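Local coordinates for lactose Operon Repressor (Escherichia coli, PDB 1JYE), which represses transcription of the lactose operon by binding operator DNA, here as a dimeric, C-terminally deleted variant with decreased operator affinity, at residues A[286-291]-A[324-329]. The protein carries 1 engineered substitution. Numbering follows the deposited sequence.
Sequences LTTIKQ and VKRKTT
The Arg326 guanidinium carries Val324 CG1 over the centre of one face, 3.6 Å above its plane, while Leu286 O sits at its edge and Thr288 CG2 approaches obliquely. The cluster lies where strand 288-290 pairs antiparallel with the end of strand 316-324, in the periplasmic binding protein-like fold of the repressor core. Thr288 and Val324 form a hydrogen-bonded pair, the Val324 N to Thr288 O bond at 2.8 Å running nearly straight. Beyond this pair the second segment is no longer strand, and each further bond uses at least one side chain: a hydroxyl or the guanidinium. Arg326, extended from CG to NE, lays CG and CD against Leu286 O and bonds it through NH1 at 2.8 Å, the acceptor tilted 22° from the guanidinium plane. Ser279 OG also meets NH1, and Asp275 forms a salt bridge with NH2, so three groups fix the rotation of the guanidinium. A leucine in its place would probably leave Asp275 without its charged mate and Leu286 O without this bond. Thr328 OG1 accepts the amide of Thr287 at 2.9 Å and also hydrogen-bonds Val270 O. With OG1 beside its own backbone N (chi1 -69°), the buried Thr287 hydroxyl accepts the Arg326 amide. The same OG1 is hydrogen-bonded tip to tip with Thr329 OG1 at 2.9 Å, the latter hydroxyl being bonded in turn to His173 NE2.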
loop_
_atom_site.group_PDB
_atom_site.type_symbol
_atom_site.label_atom_id
_atom_site.label_comp_id
_atom_site.label_asym_id
_atom_site.label_seq_id
_atom_site.Cartn_x
_atom_site.Cartn_y
_atom_site.Cartn_z
ATOM N N LEU A 286 8.897 -14.804 1.260
ATOM C CA LEU A 286 9.861 -14.261 0.307
ATOM C C LEU A 286 11.193 -13.688 0.783
ATOM O O LEU A 286 11.239 -12.794 1.626
ATOM C CB LEU A 286 9.142 -13.201 -0.533
ATOM C CG LEU A 286 9.934 -12.452 -1.605
ATOM C CD1 LEU A 286 10.331 -13.420 -2.716
ATOM C CD2 LEU A 286 9.079 -11.319 -2.164
ATOM N N THR A 287 12.278 -14.208 0.218
ATOM C CA THR A 287 13.612 -13.703 0.519
ATOM C C THR A 287 13.634 -12.379 -0.228
ATOM O O THR A 287 13.249 -12.322 -1.396
ATOM C CB THR A 287 14.702 -14.625 -0.047
ATOM O OG1 THR A 287 14.695 -15.858 0.679
ATOM C CG2 THR A 287 16.077 -13.971 0.071
ATOM N N THR A 288 14.096 -11.321 0.425
ATOM C CA THR A 288 14.073 -10.013 -0.208
ATOM C C THR A 288 15.135 -9.064 0.347
ATOM O O THR A 288 15.929 -9.437 1.210
ATOM C CB THR A 288 12.662 -9.399 -0.011
ATOM O OG1 THR A 288 12.572 -8.132 -0.665
ATOM C CG2 THR A 288 12.363 -9.238 1.482
ATOM N N ILE A 289 15.146 -7.841 -0.177
ATOM C CA ILE A 289 16.081 -6.809 0.256
ATOM C C ILE A 289 15.276 -5.763 1.013
ATOM O O ILE A 289 14.366 -5.143 0.459
ATOM C CB ILE A 289 16.760 -6.119 -0.942
ATOM C CG1 ILE A 289 17.496 -7.156 -1.795
ATOM C CG2 ILE A 289 17.699 -5.026 -0.446
ATOM C CD1 ILE A 289 18.566 -7.933 -1.052
ATOM N N LYS A 290 15.610 -5.565 2.280
ATOM C CA LYS A 290 14.882 -4.599 3.082
ATOM C C LYS A 290 15.263 -3.145 2.845
ATOM O O LYS A 290 16.432 -2.772 2.941
ATOM C CB LYS A 290 15.051 -4.915 4.571
ATOM C CG LYS A 290 14.386 -3.895 5.493
ATOM C CD LYS A 290 14.558 -4.296 6.954
ATOM C CE LYS A 290 13.889 -3.297 7.886
ATOM N NZ LYS A 290 14.002 -3.728 9.308
ATOM N N GLN A 291 14.259 -2.336 2.518
ATOM C CA GLN A 291 14.433 -0.899 2.336
ATOM C C GLN A 291 13.526 -0.316 3.413
ATOM O O GLN A 291 12.304 -0.415 3.317
ATOM C CB GLN A 291 13.949 -0.427 0.963
ATOM C CG GLN A 291 14.716 -1.002 -0.215
ATOM C CD GLN A 291 14.530 -0.175 -1.470
ATOM O OE1 GLN A 291 15.378 0.654 -1.810
ATOM N NE2 GLN A 291 13.410 -0.379 -2.155
ATOM N N VAL A 324 17.071 -10.173 3.638
ATOM C CA VAL A 324 16.182 -10.882 4.554
ATOM C C VAL A 324 15.980 -12.263 3.946
ATOM O O VAL A 324 15.277 -12.412 2.949
ATOM C CB VAL A 324 14.819 -10.169 4.676
ATOM C CG1 VAL A 324 13.917 -10.940 5.630
ATOM C CG2 VAL A 324 15.022 -8.740 5.167
ATOM N N LYS A 325 16.620 -13.268 4.530
ATOM C CA LYS A 325 16.517 -14.626 4.017
ATOM C C LYS A 325 15.270 -15.330 4.516
ATOM O O LYS A 325 15.057 -15.447 5.722
ATOM C CB LYS A 325 17.747 -15.445 4.420
ATOM C CG LYS A 325 19.061 -14.927 3.853
ATOM C CD LYS A 325 20.221 -15.818 4.286
ATOM C CE LYS A 325 21.553 -15.283 3.788
ATOM N NZ LYS A 325 22.682 -16.159 4.211
ATOM N N ARG A 326 14.448 -15.795 3.585
ATOM C CA ARG A 326 13.240 -16.511 3.957
ATOM C C ARG A 326 13.161 -17.890 3.298
ATOM O O ARG A 326 14.129 -18.653 3.350
ATOM C CB ARG A 326 11.997 -15.663 3.655
ATOM C CG ARG A 326 11.947 -14.379 4.485
ATOM C CD ARG A 326 10.515 -13.882 4.681
ATOM N NE ARG A 326 10.451 -12.668 5.493
ATOM C CZ ARG A 326 10.275 -11.442 5.008
ATOM N NH1 ARG A 326 10.148 -11.243 3.701
ATOM N NH2 ARG A 326 10.207 -10.409 5.837
ATOM N N LYS A 327 12.042 -18.206 2.650
ATOM C CA LYS A 327 11.859 -19.536 2.072
ATOM C C LYS A 327 11.861 -19.683 0.556
ATOM O O LYS A 327 11.573 -20.768 0.049
ATOM C CB LYS A 327 10.547 -20.130 2.600
ATOM C CG LYS A 327 10.437 -20.178 4.117
ATOM C CD LYS A 327 11.432 -21.158 4.709
ATOM C CE LYS A 327 11.252 -21.284 6.213
ATOM N NZ LYS A 327 12.198 -22.279 6.787
ATOM N N THR A 328 12.191 -18.625 -0.175
ATOM C CA THR A 328 12.160 -18.704 -1.631
ATOM C C THR A 328 13.510 -18.874 -2.317
ATOM O O THR A 328 13.587 -18.815 -3.544
ATOM C CB THR A 328 11.480 -17.464 -2.223
ATOM O OG1 THR A 328 12.174 -16.292 -1.784
ATOM C CG2 THR A 328 10.019 -17.386 -1.762
ATOM N N THR A 329 14.561 -19.085 -1.534
ATOM C CA THR A 329 15.897 -19.266 -2.096
ATOM C C THR A 329 16.601 -20.501 -1.545
ATOM O O THR A 329 16.820 -20.632 -0.336
ATOM C CB THR A 329 16.791 -18.030 -1.845
ATOM O OG1 THR A 329 16.723 -17.651 -0.465
ATOM C CG2 THR A 329 16.347 -16.868 -2.716
#